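Local atomic coordinates of type III Pentaketide Synthase (Neurospora crassa, PDB entry 3EUO), a protein that probably acts as a type III polyketide synthase, an acyltransferase of the chalcone synthase family that builds pentaketide products. Residues 105-110 against 167-172; 159-164 against 210-215. All blocks are in the same frame, centred on the assembly; numbering follows the deposited sequence.

Contact 1: 105-110 against 167-172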
loop_
_atom_site.group_PDB
_atom_site.type_symbol
_atom_site.label_atom_id
_atom_site.label_comp_id
_atom_site.label_asym_id
_atom_site.label_seq_id
_atom_site.Cartn_x
_atom_site.Cartn_y
_atom_site.Cartn_z
ATOM N N HIS A 105 -11.754 -9.522 -4.470
ATOM C CA HIS A 105 -10.605 -8.665 -4.191
ATOM C C HIS A 105 -10.982 -7.748 -3.035
ATOM O O HIS A 105 -12.168 -7.514 -2.769
ATOM C CB HIS A 105 -10.270 -7.720 -5.357
ATOM C CG HIS A 105 -10.058 -8.369 -6.693
ATOM N ND1 HIS A 105 -11.066 -9.002 -7.391
ATOM C CD2 HIS A 105 -8.980 -8.369 -7.511
ATOM C CE1 HIS A 105 -10.600 -9.413 -8.558
ATOM N NE2 HIS A 105 -9.338 -9.032 -8.661
ATOM N N MET A 106 -9.965 -7.191 -2.386
ATOM C CA MET A 106 -10.136 -6.156 -1.375
ATOM C C MET A 106 -9.106 -5.075 -1.694
ATOM O O MET A 106 -7.939 -5.389 -1.923
ATOM C CB MET A 106 -9.904 -6.748 0.021
ATOM C CG MET A 106 -10.153 -5.814 1.199
ATOM S SD MET A 106 -9.982 -6.745 2.761
ATOM C CE MET A 106 -11.657 -7.205 3.113
ATOM N N VAL A 107 -9.539 -3.820 -1.775
ATOM C CA VAL A 107 -8.596 -2.697 -1.922
ATOM C C VAL A 107 -8.815 -1.768 -0.740
ATOM O O VAL A 107 -9.874 -1.152 -0.630
ATOM C CB VAL A 107 -8.767 -1.909 -3.248
ATOM C CG1 VAL A 107 -7.728 -0.787 -3.342
ATOM C CG2 VAL A 107 -8.632 -2.831 -4.455
ATOM N N SER A 108 -7.816 -1.675 0.134
ATOM C CA SER A 108 -7.936 -0.930 1.387
ATOM C C SER A 108 -6.939 0.203 1.437
ATOM O O SER A 108 -5.900 0.151 0.790
ATOM C CB SER A 108 -7.710 -1.848 2.597
ATOM O OG SER A 108 -8.598 -2.954 2.564
ATOM N N THR A 109 -7.251 1.219 2.229
ATOM C CA THR A 109 -6.316 2.321 2.408
ATOM C C THR A 109 -6.333 2.818 3.849
ATOM O O THR A 109 -7.343 2.697 4.551
ATOM C CB THR A 109 -6.590 3.460 1.391
ATOM O OG1 THR A 109 -5.526 4.423 1.423
ATOM C CG2 THR A 109 -7.916 4.140 1.654
ATOM N N THR A 110 -5.188 3.330 4.286
ATOM C CA THR A 110 -5.065 4.095 5.528
ATOM C C THR A 110 -3.737 4.837 5.507
ATOM O O THR A 110 -2.784 4.368 4.896
ATOM C CB THR A 110 -5.148 3.210 6.802
ATOM O OG1 THR A 110 -5.210 4.053 7.964
ATOM C CG2 THR A 110 -3.941 2.258 6.920
ATOM N N ALA A 167 -16.162 -10.139 -10.695
ATOM C CA ALA A 167 -15.374 -9.435 -9.696
ATOM C C ALA A 167 -16.315 -8.688 -8.778
ATOM O O ALA A 167 -17.217 -7.979 -9.234
ATOM C CB ALA A 167 -14.395 -8.473 -10.352
ATOM N N ARG A 168 -16.104 -8.870 -7.481
ATOM C CA ARG A 168 -16.807 -8.127 -6.449
ATOM C C ARG A 168 -15.744 -7.657 -5.475
ATOM O O ARG A 168 -15.150 -8.472 -4.754
ATOM C CB ARG A 168 -17.820 -9.022 -5.725
ATOM C CG ARG A 168 -18.779 -9.780 -6.658
ATOM C CD ARG A 168 -19.839 -8.866 -7.310
ATOM N NE ARG A 168 -20.793 -9.671 -8.081
ATOM C CZ ARG A 168 -20.652 -10.004 -9.365
ATOM N NH1 ARG A 168 -19.600 -9.594 -10.064
ATOM N NH2 ARG A 168 -21.571 -10.762 -9.950
ATOM N N ILE A 169 -15.495 -6.349 -5.452
ATOM C CA ILE A 169 -14.358 -5.830 -4.702
ATOM C C ILE A 169 -14.781 -5.001 -3.496
ATOM O O ILE A 169 -15.510 -4.020 -3.634
ATOM C CB ILE A 169 -13.397 -5.020 -5.606
ATOM C CG1 ILE A 169 -12.986 -5.871 -6.823
ATOM C CG2 ILE A 169 -12.186 -4.518 -4.787
ATOM C CD1 ILE A 169 -11.804 -5.341 -7.626
ATOM N N LEU A 170 -14.319 -5.406 -2.314
ATOM C CA LEU A 170 -14.502 -4.605 -1.117
ATOM C C LEU A 170 -13.476 -3.482 -1.147
ATOM O O LEU A 170 -12.271 -3.741 -1.058
ATOM C CB LEU A 170 -14.337 -5.450 0.158
ATOM C CG LEU A 170 -14.424 -4.705 1.502
ATOM C CD1 LEU A 170 -15.719 -3.895 1.637
ATOM C CD2 LEU A 170 -14.291 -5.658 2.667
ATOM N N VAL A 171 -13.962 -2.248 -1.263
ATOM C CA VAL A 171 -13.103 -1.056 -1.254
ATOM C C VAL A 171 -13.260 -0.353 0.090
ATOM O O VAL A 171 -14.352 0.096 0.432
ATOM C CB VAL A 171 -13.450 -0.071 -2.386
ATOM C CG1 VAL A 171 -12.303 0.933 -2.587
ATOM C CG2 VAL A 171 -13.741 -0.813 -3.693
ATOM N N LEU A 172 -12.166 -0.238 0.838
ATOM C CA LEU A 172 -12.260 0.129 2.250
ATOM C C LEU A 172 -11.271 1.220 2.655
ATOM O O LEU A 172 -10.100 1.158 2.300
ATOM C CB LEU A 172 -12.051 -1.122 3.127
ATOM C CG LEU A 172 -11.981 -0.966 4.660
ATOM C CD1 LEU A 172 -13.335 -0.570 5.240
ATOM C CD2 LEU A 172 -11.457 -2.251 5.320
#
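Two neighbouring parallel strands of the mixed central sheet of the thiolase-like fold, 105-109 and 168-172, pair here with their axes 16° apart. Four backbone bonds form the ladder. H105 O accepts from L170 N at 3.0 Å, the donor lying above the carbonyl plane. V107 is gripped at both ends: its N gives to L170 O at 2.8 Å and its O takes L172 N at 2.9 Å, both donors in the plane of the carbonyl they meet. T109 N closes the ladder on L172 O, almost along the C=O axis. H105, V107, I169 and V171 share one face of the sheet. There CG1 of I169 lies beside its own backbone N (chi1 -54°), and CD1 reaches over one face of the H105 ring, 3.9 Å from its centroid, as a CH-pi contact. CG2 of I169 meets V107 CG2 at 3.9 Å. An alanine in place of I169 would remove CG1, CD1 and CG2, and would probably weaken the contact with the H105 ring and loosen the packing against V107. On the other face M106 and L170 lie side by side, and L172 packs on A85 and S89 of helix 70-96. The H160 ring also meets H105 edge-to-face. The ladder thus uses the inward-turned N-H and C=O groups, while M106 and S108 pair with strand 134-138; side chains on both faces are mostly apolar.

Contact 2: 159-164 against 210-215; sequences GHTARG and LSNGIG
The flat carboxamide of N212 is held across a junction between helix and strand: I214 N approaches OD1 from above the amide plane, and the ND2 end is turned to helix 145-162, with T161 OG1 3.1 Å away. The H160 ring, by contrast, leads away from 210-215, its ND1 bonded to P166 O. In the thiolase-like fold this is where helix 145-162 ends and turns back toward strand 168-175, beside the end of strand 204-211. The helix closes in a Schellman motif, with G164, at positive phi, sending its N to T161 O at 2.9 Å, while K165 N turns back to H160 O. Segment 210-215 leaves its strand through two side-chain turns in a row: S211 OG accepts from G213 N at 3.0 Å, an ST turn, and N212 OD1 from I214 N at 3.2 Å, an Asx turn. CG of N212 sits in the crowded position between backbone N and carbonyl carbon (chi1 74°). From there OD1 also takes A167 N and ND2 gives to K165 O, so one buried amide ties the helix-to-strand turn to the strand end. I214 supplies the apolar part. With CG1 beside its backbone N and the chain then extended, CD1 lies against the helix at T161 CA, 3.6 Å away, and CG2 approaches G164 O. T161 OG1, which is also bonded to C157 O, is joined to the backbone of N212 by one water, 2.8 Å from OG1, that donates to N212 O at 2.8 Å.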
loop_
_atom_site.group_PDB
_atom_site.type_symbol
_atom_site.label_atom_id
_atom_site.label_comp_id
_atom_site.label_asym_id
_atom_site.label_seq_id
_atom_site.Cartn_x
_atom_site.Cartn_y
_atom_site.Cartn_z
ATOM N N GLY A 159 -9.701 -6.218 -15.011
ATOM C CA GLY A 159 -8.780 -7.346 -15.187
ATOM C C GLY A 159 -9.530 -8.669 -15.184
ATOM O O GLY A 159 -9.253 -9.562 -15.990
ATOM N N HIS A 160 -10.503 -8.787 -14.286
ATOM C CA HIS A 160 -11.351 -9.973 -14.245
ATOM C C HIS A 160 -12.306 -10.016 -15.428
ATOM O O HIS A 160 -12.545 -11.086 -15.992
ATOM C CB HIS A 160 -12.073 -10.081 -12.908
ATOM C CG HIS A 160 -11.309 -10.874 -11.896
ATOM N ND1 HIS A 160 -11.911 -11.726 -10.998
ATOM C CD2 HIS A 160 -9.976 -10.973 -11.674
ATOM C CE1 HIS A 160 -10.983 -12.302 -10.252
ATOM N NE2 HIS A 160 -9.801 -11.860 -10.642
ATOM N N THR A 161 -12.822 -8.849 -15.816
ATOM C CA THR A 161 -13.639 -8.733 -17.030
ATOM C C THR A 161 -12.899 -9.277 -18.251
ATOM O O THR A 161 -13.473 -10.035 -19.042
ATOM C CB THR A 161 -14.083 -7.286 -17.277
ATOM O OG1 THR A 161 -14.836 -6.834 -16.147
ATOM C CG2 THR A 161 -14.959 -7.189 -18.516
ATOM N N ALA A 162 -11.622 -8.919 -18.394
ATOM C CA ALA A 162 -10.792 -9.431 -19.494
ATOM C C ALA A 162 -10.795 -10.957 -19.563
ATOM O O ALA A 162 -10.674 -11.534 -20.648
ATOM C CB ALA A 162 -9.360 -8.908 -19.381
ATOM N N ARG A 163 -10.947 -11.592 -18.400
ATOM C CA ARG A 163 -10.903 -13.051 -18.270
ATOM C C ARG A 163 -12.292 -13.672 -18.139
ATOM O O ARG A 163 -12.423 -14.867 -17.833
ATOM C CB ARG A 163 -10.028 -13.448 -17.071
ATOM C CG ARG A 163 -8.598 -12.933 -17.164
ATOM C CD ARG A 163 -7.616 -13.768 -16.351
ATOM N NE ARG A 163 -7.602 -13.391 -14.944
ATOM C CZ ARG A 163 -7.706 -14.247 -13.932
ATOM N NH1 ARG A 163 -7.822 -15.553 -14.164
ATOM N NH2 ARG A 163 -7.685 -13.797 -12.684
ATOM N N GLY A 164 -13.322 -12.862 -18.364
ATOM C CA GLY A 164 -14.710 -13.295 -18.214
ATOM C C GLY A 164 -15.093 -13.786 -16.825
ATOM O O GLY A 164 -15.979 -14.635 -16.691
ATOM N N LEU A 210 -17.509 -2.576 -5.254
ATOM C CA LEU A 210 -17.461 -2.331 -6.697
ATOM C C LEU A 210 -17.546 -3.661 -7.423
ATOM O O LEU A 210 -16.713 -4.551 -7.205
ATOM C CB LEU A 210 -16.187 -1.592 -7.115
ATOM C CG LEU A 210 -16.168 -1.051 -8.556
ATOM C CD1 LEU A 210 -17.185 0.090 -8.750
ATOM C CD2 LEU A 210 -14.771 -0.580 -8.942
ATOM N N SER A 211 -18.555 -3.788 -8.280
ATOM C CA SER A 211 -18.768 -4.998 -9.068
ATOM C C SER A 211 -18.478 -4.744 -10.540
ATOM O O SER A 211 -18.702 -3.634 -11.033
ATOM C CB SER A 211 -20.222 -5.466 -8.917
ATOM O OG SER A 211 -20.481 -6.584 -9.756
ATOM N N ASN A 212 -18.012 -5.776 -11.248
ATOM C CA ASN A 212 -17.849 -5.695 -12.703
ATOM C C ASN A 212 -19.051 -6.250 -13.482
ATOM O O ASN A 212 -18.983 -6.417 -14.701
ATOM C CB ASN A 212 -16.553 -6.380 -13.160
ATOM C CG ASN A 212 -16.637 -7.897 -13.112
ATOM O OD1 ASN A 212 -17.580 -8.463 -12.550
ATOM N ND2 ASN A 212 -15.642 -8.567 -13.705
ATOM N N GLY A 213 -20.128 -6.564 -12.767
ATOM C CA GLY A 213 -21.388 -6.962 -13.410
ATOM C C GLY A 213 -21.436 -8.370 -13.997
ATOM O O GLY A 213 -22.518 -8.863 -14.350
ATOM N N ILE A 214 -20.278 -9.017 -14.119
ATOM C CA ILE A 214 -20.238 -10.389 -14.635
ATOM C C ILE A 214 -20.773 -11.323 -13.557
ATOM O O ILE A 214 -20.366 -11.248 -12.395
ATOM C CB ILE A 214 -18.821 -10.810 -15.101
ATOM C CG1 ILE A 214 -18.353 -9.918 -16.252
ATOM C CG2 ILE A 214 -18.794 -12.289 -15.535
ATOM C CD1 ILE A 214 -16.934 -10.181 -16.689
ATOM N N GLY A 215 -21.713 -12.182 -13.942
ATOM C CA GLY A 215 -22.333 -13.101 -13.003
ATOM C C GLY A 215 -23.486 -12.492 -12.229
ATOM O O GLY A 215 -24.036 -13.131 -11.335
HETATM O O HOH W 1 -17.142 -5.266 -16.445
#

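Overall arrangement
Contact 1 is fully buried in the sheet, whereas contact 2 is only partly buried: its centre lies about 25 Å from the centre of the chain, that of contact 1 about 14 Å. Their centres are about 15 Å apart, and strand 168-175 joins them: it runs beside strand 105-109 on one side and strand 204-211 on the other, and follows helix 145-162 in the chain. I169 N bonds to L210 O, and R168 NH2 probably bonds to I214 O. Contact 1 relies on a regular backbone ladder and mostly apolar faces; contact 2 has no direct backbone pairing, using side-chain turns, a bridging water and one isoleucine.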